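Local coordinates for adenine phosphoribosyltransferase, putative (Trypanosoma brucei brucei, PDB 5VN4), which probably catalyses the reversible transfer of a phosphoribosyl group between adenine and pyrophosphate, making AMP from adenine in purine salvage, at residues H83-D88 / V107-A112; S148-I153 / A175-V180; Q79-I84 / V100-P105. One frame throughout, in Å; residues are numbered along the deposited sequence. Where two conformers were deposited one is given.

Contact 1: H83-D88 / V107-A112; sequences HILGFD and VLIRKA. With MG (magnesium ion), chain F; PPV (pyrophosphate), chain E; PPV (pyrophosphate), chain I.
R110 grips D88 side-on: in one of the two conformers of D88, R110 NE lies 2.8 Å and NH2 3.0 Å from the single oxygen OD2. Both nitrogens approach from the same face of the carboxylate, whose plane is turned 61° from the guanidinium, while OD2 stays in the guanidinium plane. NH2 also donates to O32 of a pyrophosphate (3.0 Å), and NH1 reaches O22 of the same phosphate group. K111 extends past D88 O to the other pyrophosphate; its NZ is modelled 2.0 Å from the magnesium ion, an unusual ligand that makes this site doubtful.

Behind these groups, parallel strands 83-87 and 106-109 fix the spacing. Their last rung, D88 N to I109 O at 2.8 Å, sets D88 beside R110. I109 CD1 lies over one face of the F87 ring, offset toward the rim, and I109 CG2 meets F87 CD1 at 3.6 Å. Further back, L85 CD1 lies 3.7 Å from V107 CB. Helix 161-172 packs on L85, F87 and I109.

S89 of the second subunit packs on R110 at the dimer interface. With NE and NH2 on OD2 in that D88 conformer and NH1 and NH2 on pyrophosphate, the guanidinium is probably held in rotation and its charge partly offset.

Contact 2: S148-I153 / A175-V180; sequences SRVVLI and ATLVEV
T176 N donates to S148 O, V150 N to T176 O, and V178 N to V150 O (2.8 Å), joining the two segments as parallel neighbours; beyond this the register slips by one residue at V178, a beta bulge, so that L152 N is bonded to E179 O by a longer link of 3.2 Å. The bulge leaves E179 N buried without a partner.

Apolar contacts gather on the face that carries V150, L152, L177 and V180. L177 has CG anti to its backbone N (chi1 179°), and its CD1 lies 3.9 Å from L152 CD1 and 4.0 Å from V150 CG2; L177 runs at about a right angle to both side chains. Helix 161-172, which connects the two strands in the chain, packs against this same face through V167, V170 and M163. The pair thus belongs to the parallel core sheet of the type I phosphoribosyltransferase fold, and strand 149-153 leads directly into D154-T162, the segment running to the start of helix 161-172, which binds ribose-5-phosphate.

Polar groups lie on the other face and at the strand starts. In one of the two conformers of R149, the V178 CG2 methyl packs on the flat guanidinium, 3.7 Å above its plane and over its centre, while R149 NE donates to P80 O. One water bridges the two strand starts, giving a hydrogen bond to S148 O (2.7 Å) and accepting one from T176 OG1 (2.9 Å). The E179 carboxylate turns away from strand 149-153 to a salt bridge with R73 NE, and its OE2 also bonds Y74 OH.

Contact 3: Q79-I84 / V100-P105; sequences QPITHI and VELNVP
V104 and P105 press against the backbone of T82 just where the chain enters strand 83-87. They form the turn between helix 95-102 and strand 106-109 of a beta-alpha-beta unit, and a Schellman motif ends the helix: N103 has positive phi, and V104 N bonds back to A99 O.

The tight part is built round the carbonyl of T82. Its oxygen lies 3.3 Å from P105 CD and 3.5 Å from V104 CB, so that P105 CD and the branched V104 CB both abut one carbonyl oxygen. V104 CG1 meets the preceding carbonyl, I81 O, at 3.7 Å. Two residues after T82, I84 N donates to P105 O at 3.1 Å in a nearly straight bond (174°), the only hydrogen bond between the segments; it starts the parallel pairing that strand 106-109 then continues.

Packing is sparser toward the helix. There L102 CD1 is the shared contact point, 3.9 Å from I81 CD1 and 4.1 Å from I84 CD1, and L102 crosses both isoleucines at about a right angle. Y74 and K75 of helix 60-75 also touch L102.

Close as their backbone packing is, T82 and P105 are themselves only partly buried, and beside them the H83 ring rests more loosely on the proline. The imidazole meets P105 obliquely, H83 CD2 lying 3.9 Å from both P105 CB and CG. E58 of the second subunit packs on P105, and R64 of that subunit bonds V100 O and N103 OD1. The rotation of the H83 ring is probably set by the bond at ND1, where T82 OG1, in the ring plane and also bonded to R149 N, makes a 2.7 Å hydrogen bond with H83 ND1.

How the contacts relate
From the N terminus, Q79-D88 serves two contacts. Contact 3 returns to it first, after helix 95-102, and contact 1 follows a few residues later as strand 106-109 runs on beside strand 83-87. Since the pairing is parallel, these two loops overlap and cross rather than nest, sharing H83 and I84. Contact 2 opens only after contact 1 has closed and forms a separate loop through helix 161-172. The shared sheet joins all three: L85 N meets V151 O and L85 O meets I153 N between contacts 1 and 2, while T82 N meets R149 O between contacts 3 and 2. Contacts 1 and 3 also border the second subunit.

Contact 1: H83-D88 / V107-A112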
loop_
_atom_site.group_PDB
_atom_site.type_symbol
_atom_site.label_atom_id
_atom_site.label_comp_id
_atom_site.label_asym_id
_atom_site.label_seq_id
_atom_site.Cartn_x
_atom_site.Cartn_y
_atom_site.Cartn_z
ATOM N N HIS A 83 -15.764 4.255 -6.649
ATOM C CA HIS A 83 -14.409 3.720 -6.655
ATOM C C HIS A 83 -13.502 4.650 -5.868
ATOM O O HIS A 83 -13.676 5.870 -5.891
ATOM C CB HIS A 83 -13.817 3.670 -8.072
ATOM C CG HIS A 83 -14.575 2.811 -9.029
ATOM N ND1 HIS A 83 -15.782 3.191 -9.573
ATOM C CD2 HIS A 83 -14.278 1.605 -9.566
ATOM C CE1 HIS A 83 -16.209 2.242 -10.386
ATOM N NE2 HIS A 83 -15.313 1.272 -10.404
ATOM N N ILE A 84 -12.513 4.064 -5.195
ATOM C CA ILE A 84 -11.374 4.802 -4.657
ATOM C C ILE A 84 -10.141 4.383 -5.441
ATOM O O ILE A 84 -9.873 3.184 -5.592
ATOM C CB ILE A 84 -11.188 4.544 -3.151
ATOM C CG1 ILE A 84 -12.407 5.072 -2.380
ATOM C CG2 ILE A 84 -9.870 5.156 -2.648
ATOM C CD1 ILE A 84 -12.375 4.755 -0.928
ATOM N N LEU A 85 -9.412 5.369 -5.965
ATOM C CA LEU A 85 -8.186 5.160 -6.729
ATOM C C LEU A 85 -7.041 5.679 -5.875
ATOM O O LEU A 85 -7.059 6.847 -5.478
ATOM C CB LEU A 85 -8.236 5.963 -8.031
ATOM C CG LEU A 85 -8.962 5.352 -9.235
ATOM C CD1 LEU A 85 -10.390 4.954 -8.898
ATOM C CD2 LEU A 85 -8.940 6.353 -10.382
ATOM N N GLY A 86 -6.060 4.827 -5.583
ATOM C CA GLY A 86 -4.952 5.200 -4.721
ATOM C C GLY A 86 -3.601 4.993 -5.380
ATOM O O GLY A 86 -3.412 4.061 -6.166
ATOM N N PHE A 87 -2.648 5.861 -5.028
ATOM C CA PHE A 87 -1.336 5.871 -5.666
ATOM C C PHE A 87 -0.339 4.931 -4.995
ATOM O O PHE A 87 -0.178 4.938 -3.771
ATOM C CB PHE A 87 -0.738 7.273 -5.646
ATOM C CG PHE A 87 -1.460 8.261 -6.497
ATOM C CD1 PHE A 87 -1.133 8.417 -7.840
ATOM C CD2 PHE A 87 -2.459 9.050 -5.957
ATOM C CE1 PHE A 87 -1.785 9.354 -8.618
ATOM C CE2 PHE A 87 -3.125 9.983 -6.740
ATOM C CZ PHE A 87 -2.778 10.137 -8.065
ATOM N N ASP A 88 0.335 4.143 -5.822
ATOM C CA ASP A 88 1.543 3.425 -5.438
ATOM C C ASP A 88 2.566 4.447 -4.945
ATOM O O ASP A 88 2.789 5.460 -5.614
ATOM C CB ASP A 88 2.039 2.803 -6.746
ATOM C CG ASP A 88 2.938 1.614 -6.560
ATOM O OD1 ASP A 88 3.308 1.274 -5.412
ATOM O OD2 ASP A 88 3.266 1.018 -7.619
ATOM N N VAL A 107 -8.885 0.808 -6.606
ATOM C CA VAL A 107 -8.223 0.716 -7.903
ATOM C C VAL A 107 -6.797 1.241 -7.760
ATOM O O VAL A 107 -6.577 2.311 -7.176
ATOM C CB VAL A 107 -9.000 1.524 -8.957
ATOM C CG1 VAL A 107 -8.252 1.574 -10.281
ATOM C CG2 VAL A 107 -10.399 0.949 -9.140
ATOM N N LEU A 108 -5.833 0.501 -8.301
ATOM C CA LEU A 108 -4.422 0.842 -8.160
ATOM C C LEU A 108 -3.977 1.808 -9.250
ATOM O O LEU A 108 -4.178 1.550 -10.439
ATOM C CB LEU A 108 -3.557 -0.418 -8.239
ATOM C CG LEU A 108 -3.977 -1.617 -7.398
ATOM C CD1 LEU A 108 -2.920 -2.699 -7.498
ATOM C CD2 LEU A 108 -4.210 -1.201 -5.963
ATOM N N ILE A 109 -3.343 2.901 -8.849
ATOM C CA ILE A 109 -2.596 3.746 -9.774
ATOM C C ILE A 109 -1.125 3.444 -9.539
ATOM O O ILE A 109 -0.624 3.615 -8.418
ATOM C CB ILE A 109 -2.900 5.235 -9.563
ATOM C CG1 ILE A 109 -4.384 5.509 -9.792
ATOM C CG2 ILE A 109 -2.021 6.092 -10.482
ATOM C CD1 ILE A 109 -4.771 6.945 -9.605
ATOM N N ARG A 110 -0.433 2.956 -10.569
ATOM C CA ARG A 110 0.885 2.382 -10.361
ATOM C C ARG A 110 1.931 3.005 -11.266
ATOM O O ARG A 110 1.637 3.471 -12.372
ATOM C CB ARG A 110 0.886 0.861 -10.538
ATOM C CG ARG A 110 -0.018 0.143 -9.544
ATOM C CD ARG A 110 0.496 -1.249 -9.215
ATOM N NE ARG A 110 1.729 -1.147 -8.446
ATOM C CZ ARG A 110 2.438 -2.171 -7.990
ATOM N NH1 ARG A 110 2.055 -3.422 -8.205
ATOM N NH2 ARG A 110 3.546 -1.931 -7.312
ATOM N N LYS A 111 3.170 2.981 -10.782
ATOM C CA LYS A 111 4.298 3.397 -11.589
ATOM C C LYS A 111 4.463 2.422 -12.758
ATOM O O LYS A 111 3.744 1.421 -12.872
ATOM C CB LYS A 111 5.525 3.593 -10.690
ATOM C CG LYS A 111 5.280 4.668 -9.602
ATOM C CD LYS A 111 6.295 4.645 -8.448
ATOM C CE LYS A 111 5.613 4.361 -7.099
ATOM N NZ LYS A 111 6.548 4.321 -5.916
ATOM N N ALA A 112 5.396 2.708 -13.660
ATOM C CA ALA A 112 5.470 1.900 -14.874
ATOM C C ALA A 112 5.909 0.464 -14.571
ATOM O O ALA A 112 6.552 0.182 -13.556
ATOM C CB ALA A 112 6.404 2.541 -15.903
HETATM MG MG MG F . 7.647 5.451 -4.757
HETATM O O11 PPV E . 8.053 9.132 -4.212
HETATM P P1 PPV E . 7.964 7.619 -4.274
HETATM O O21 PPV E . 9.305 6.926 -4.233
HETATM O O31 PPV E . 7.029 7.143 -5.365
HETATM O OPP PPV E . 7.214 7.254 -2.890
HETATM P P2 PPV E . 6.463 5.916 -2.379
HETATM O O12 PPV E . 6.871 6.029 -0.933
HETATM O O22 PPV E . 5.000 6.176 -2.692
HETATM O O32 PPV E . 7.035 4.700 -3.066
HETATM O O11 PPV I . 9.139 -5.459 -7.228
HETATM P P1 PPV I . 7.712 -5.711 -7.657
HETATM O O21 PPV I . 7.407 -7.140 -8.038
HETATM O O31 PPV I . 7.150 -4.696 -8.622
HETATM O OPP PPV I . 6.871 -5.517 -6.302
HETATM P P2 PPV I . 5.572 -4.571 -6.159
HETATM O O12 PPV I . 5.095 -5.046 -4.800
HETATM O O22 PPV I . 4.686 -4.963 -7.326
HETATM O O32 PPV I . 6.091 -3.156 -6.218
#

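Contact 2: S148-I153 / A175-V180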
loop_
_atom_site.group_PDB
_atom_site.type_symbol
_atom_site.label_atom_id
_atom_site.label_comp_id
_atom_site.label_asym_id
_atom_site.label_seq_id
_atom_site.Cartn_x
_atom_site.Cartn_y
_atom_site.Cartn_z
ATOM N N SER A 148 -18.517 6.325 -13.477
ATOM C CA SER A 148 -17.954 6.178 -12.147
ATOM C C SER A 148 -17.843 7.529 -11.450
ATOM O O SER A 148 -17.711 8.579 -12.088
ATOM C CB SER A 148 -16.573 5.531 -12.240
ATOM O OG SER A 148 -16.650 4.281 -12.914
ATOM N N ARG A 149 -17.913 7.486 -10.123
ATOM C CA ARG A 149 -17.690 8.647 -9.267
ATOM C C ARG A 149 -16.530 8.289 -8.350
ATOM O O ARG A 149 -16.678 7.453 -7.450
ATOM C CB ARG A 149 -18.957 8.989 -8.482
ATOM C CG ARG A 149 -20.054 9.619 -9.348
ATOM C CD ARG A 149 -21.360 9.806 -8.590
ATOM N NE ARG A 149 -21.144 10.355 -7.254
ATOM C CZ ARG A 149 -21.041 11.653 -6.981
ATOM N NH1 ARG A 149 -21.130 12.552 -7.954
ATOM N NH2 ARG A 149 -20.845 12.049 -5.729
ATOM N N VAL A 150 -15.373 8.903 -8.588
ATOM C CA VAL A 150 -14.143 8.421 -7.974
ATOM C C VAL A 150 -13.535 9.425 -7.000
ATOM O O VAL A 150 -13.704 10.644 -7.114
ATOM C CB VAL A 150 -13.115 7.967 -9.036
ATOM C CG1 VAL A 150 -13.756 7.016 -10.032
ATOM C CG2 VAL A 150 -12.517 9.153 -9.743
ATOM N N VAL A 151 -12.801 8.881 -6.035
ATOM C CA VAL A 151 -11.948 9.650 -5.138
ATOM C C VAL A 151 -10.515 9.214 -5.395
ATOM O O VAL A 151 -10.242 8.013 -5.468
ATOM C CB VAL A 151 -12.327 9.393 -3.665
ATOM C CG1 VAL A 151 -11.265 9.947 -2.707
ATOM C CG2 VAL A 151 -13.691 9.977 -3.365
ATOM N N LEU A 152 -9.608 10.182 -5.545
ATOM C CA LEU A 152 -8.171 9.921 -5.591
ATOM C C LEU A 152 -7.603 10.077 -4.186
ATOM O O LEU A 152 -7.910 11.059 -3.505
ATOM C CB LEU A 152 -7.486 10.936 -6.509
ATOM C CG LEU A 152 -7.703 10.741 -8.006
ATOM C CD1 LEU A 152 -7.271 11.997 -8.757
ATOM C CD2 LEU A 152 -6.958 9.524 -8.499
ATOM N N ILE A 153 -6.779 9.118 -3.744
ATOM C CA ILE A 153 -6.208 9.171 -2.401
ATOM C C ILE A 153 -4.700 8.935 -2.434
ATOM O O ILE A 153 -4.199 8.078 -3.173
ATOM C CB ILE A 153 -6.928 8.223 -1.411
ATOM C CG1 ILE A 153 -6.479 8.488 0.031
ATOM C CG2 ILE A 153 -6.723 6.751 -1.789
ATOM C CD1 ILE A 153 -7.397 7.878 1.077
ATOM N N ALA A 175 -14.612 9.840 -16.239
ATOM C CA ALA A 175 -15.299 9.641 -14.974
ATOM C C ALA A 175 -15.446 10.959 -14.219
ATOM O O ALA A 175 -14.769 11.953 -14.500
ATOM C CB ALA A 175 -14.518 8.659 -14.105
ATOM N N THR A 176 -16.347 10.958 -13.241
ATOM C CA THR A 176 -16.524 12.109 -12.364
ATOM C C THR A 176 -15.533 12.011 -11.212
ATOM O O THR A 176 -15.488 10.994 -10.509
ATOM C CB THR A 176 -17.956 12.157 -11.837
ATOM O OG1 THR A 176 -18.850 12.403 -12.929
ATOM C CG2 THR A 176 -18.110 13.264 -10.799
ATOM N N LEU A 177 -14.726 13.054 -11.033
ATOM C CA LEU A 177 -13.798 13.126 -9.911
ATOM C C LEU A 177 -14.506 13.864 -8.781
ATOM O O LEU A 177 -14.786 15.064 -8.888
ATOM C CB LEU A 177 -12.505 13.825 -10.326
ATOM C CG LEU A 177 -11.450 13.990 -9.225
ATOM C CD1 LEU A 177 -11.090 12.650 -8.578
ATOM C CD2 LEU A 177 -10.203 14.674 -9.762
ATOM N N VAL A 178 -14.825 13.136 -7.712
ATOM C CA VAL A 178 -15.591 13.713 -6.613
ATOM C C VAL A 178 -14.697 14.517 -5.681
ATOM O O VAL A 178 -15.047 15.630 -5.273
ATOM C CB VAL A 178 -16.343 12.594 -5.872
ATOM C CG1 VAL A 178 -17.097 13.149 -4.668
ATOM C CG2 VAL A 178 -17.292 11.880 -6.820
ATOM N N GLU A 179 -13.540 13.971 -5.319
ATOM C CA GLU A 179 -12.705 14.583 -4.304
ATOM C C GLU A 179 -11.314 13.998 -4.424
ATOM O O GLU A 179 -11.132 12.867 -4.894
ATOM C CB GLU A 179 -13.275 14.286 -2.911
ATOM C CG GLU A 179 -12.586 14.960 -1.762
ATOM C CD GLU A 179 -13.476 15.029 -0.544
ATOM O OE1 GLU A 179 -14.431 15.833 -0.555
ATOM O OE2 GLU A 179 -13.221 14.285 0.420
ATOM N N VAL A 180 -10.343 14.788 -3.981
ATOM C CA VAL A 180 -8.960 14.379 -3.800
ATOM C C VAL A 180 -8.706 14.339 -2.298
ATOM O O VAL A 180 -9.027 15.302 -1.591
ATOM C CB VAL A 180 -8.039 15.400 -4.491
ATOM C CG1 VAL A 180 -6.631 15.354 -3.938
ATOM C CG2 VAL A 180 -8.066 15.191 -6.009
HETATM O O HOH W 1 -19.608 9.750 -13.674
HETATM O O HOH W 2 -21.773 12.950 -11.359
#

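Contact 3: Q79-I84 / V100-P105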
loop_
_atom_site.group_PDB
_atom_site.type_symbol
_atom_site.label_atom_id
_atom_site.label_comp_id
_atom_site.label_asym_id
_atom_site.label_seq_id
_atom_site.Cartn_x
_atom_site.Cartn_y
_atom_site.Cartn_z
ATOM N N GLN A 79 -24.949 11.491 -3.160
ATOM C CA GLN A 79 -24.688 10.583 -4.269
ATOM C C GLN A 79 -23.423 9.795 -3.960
ATOM O O GLN A 79 -22.337 10.391 -3.859
ATOM C CB GLN A 79 -24.531 11.365 -5.573
ATOM C CG GLN A 79 -24.340 10.499 -6.806
ATOM C CD GLN A 79 -25.526 9.597 -7.112
ATOM O OE1 GLN A 79 -25.376 8.565 -7.767
ATOM N NE2 GLN A 79 -26.711 9.989 -6.656
ATOM N N PRO A 80 -23.505 8.477 -3.800
ATOM C CA PRO A 80 -22.340 7.715 -3.330
ATOM C C PRO A 80 -21.213 7.697 -4.350
ATOM O O PRO A 80 -21.418 7.843 -5.556
ATOM C CB PRO A 80 -22.896 6.299 -3.125
ATOM C CG PRO A 80 -24.382 6.455 -3.086
ATOM C CD PRO A 80 -24.703 7.634 -3.949
ATOM N N ILE A 81 -19.999 7.510 -3.838
ATOM C CA ILE A 81 -18.861 7.233 -4.705
ATOM C C ILE A 81 -18.891 5.767 -5.134
ATOM O O ILE A 81 -19.474 4.909 -4.468
ATOM C CB ILE A 81 -17.521 7.605 -4.037
ATOM C CG1 ILE A 81 -17.134 6.581 -2.967
ATOM C CG2 ILE A 81 -17.581 9.005 -3.426
ATOM C CD1 ILE A 81 -15.709 6.722 -2.471
ATOM N N THR A 82 -18.254 5.479 -6.272
ATOM C CA THR A 82 -18.214 4.128 -6.816
ATOM C C THR A 82 -16.840 3.473 -6.745
ATOM O O THR A 82 -16.763 2.240 -6.779
ATOM C CB THR A 82 -18.694 4.105 -8.279
ATOM O OG1 THR A 82 -17.817 4.893 -9.090
ATOM C CG2 THR A 82 -20.136 4.623 -8.403
ATOM N N HIS A 83 -15.764 4.255 -6.649
ATOM C CA HIS A 83 -14.409 3.720 -6.655
ATOM C C HIS A 83 -13.502 4.650 -5.868
ATOM O O HIS A 83 -13.676 5.870 -5.891
ATOM C CB HIS A 83 -13.817 3.670 -8.072
ATOM C CG HIS A 83 -14.575 2.811 -9.029
ATOM N ND1 HIS A 83 -15.782 3.191 -9.573
ATOM C CD2 HIS A 83 -14.278 1.605 -9.566
ATOM C CE1 HIS A 83 -16.209 2.242 -10.386
ATOM N NE2 HIS A 83 -15.313 1.272 -10.404
ATOM N N ILE A 84 -12.513 4.064 -5.195
ATOM C CA ILE A 84 -11.374 4.802 -4.657
ATOM C C ILE A 84 -10.141 4.383 -5.441
ATOM O O ILE A 84 -9.873 3.184 -5.592
ATOM C CB ILE A 84 -11.188 4.544 -3.151
ATOM C CG1 ILE A 84 -12.407 5.072 -2.380
ATOM C CG2 ILE A 84 -9.870 5.156 -2.648
ATOM C CD1 ILE A 84 -12.375 4.755 -0.928
ATOM N N VAL A 100 -13.063 -0.897 1.810
ATOM C CA VAL A 100 -13.748 -2.089 2.292
ATOM C C VAL A 100 -14.995 -1.715 3.087
ATOM O O VAL A 100 -16.033 -2.374 2.965
ATOM C CB VAL A 100 -12.788 -3.029 3.048
ATOM C CG1 VAL A 100 -12.362 -2.435 4.379
ATOM C CG2 VAL A 100 -13.423 -4.400 3.233
ATOM N N GLU A 101 -14.932 -0.646 3.885
ATOM C CA GLU A 101 -16.106 -0.256 4.660
ATOM C C GLU A 101 -17.180 0.375 3.788
ATOM O O GLU A 101 -18.371 0.270 4.100
ATOM C CB GLU A 101 -15.723 0.719 5.771
ATOM C CG GLU A 101 -14.638 0.221 6.698
ATOM C CD GLU A 101 -15.017 -1.048 7.420
ATOM O OE1 GLU A 101 -16.226 -1.315 7.603
ATOM O OE2 GLU A 101 -14.089 -1.784 7.810
ATOM N N LEU A 102 -16.783 1.060 2.718
ATOM C CA LEU A 102 -17.743 1.613 1.776
ATOM C C LEU A 102 -18.245 0.576 0.786
ATOM O O LEU A 102 -19.187 0.864 0.040
ATOM C CB LEU A 102 -17.106 2.774 1.012
ATOM C CG LEU A 102 -16.729 4.007 1.835
ATOM C CD1 LEU A 102 -15.979 4.989 0.957
ATOM C CD2 LEU A 102 -17.974 4.659 2.427
ATOM N N ASN A 103 -17.635 -0.608 0.763
ATOM C CA ASN A 103 -17.989 -1.664 -0.182
ATOM C C ASN A 103 -17.824 -1.200 -1.627
ATOM O O ASN A 103 -18.716 -1.370 -2.464
ATOM C CB ASN A 103 -19.394 -2.212 0.074
ATOM C CG ASN A 103 -19.655 -3.489 -0.687
ATOM O OD1 ASN A 103 -18.783 -4.352 -0.786
ATOM N ND2 ASN A 103 -20.847 -3.606 -1.254
ATOM N N VAL A 104 -16.670 -0.605 -1.915
ATOM C CA VAL A 104 -16.364 -0.163 -3.274
ATOM C C VAL A 104 -15.000 -0.712 -3.669
ATOM O O VAL A 104 -14.153 -1.007 -2.807
ATOM C CB VAL A 104 -16.400 1.380 -3.407
ATOM C CG1 VAL A 104 -17.802 1.923 -3.117
ATOM C CG2 VAL A 104 -15.341 2.029 -2.512
ATOM N N PRO A 105 -14.758 -0.851 -4.974
ATOM C CA PRO A 105 -13.419 -1.220 -5.445
ATOM C C PRO A 105 -12.361 -0.224 -5.000
ATOM O O PRO A 105 -12.588 0.991 -4.970
ATOM C CB PRO A 105 -13.566 -1.192 -6.969
ATOM C CG PRO A 105 -15.017 -1.435 -7.213
ATOM C CD PRO A 105 -15.729 -0.762 -6.079
#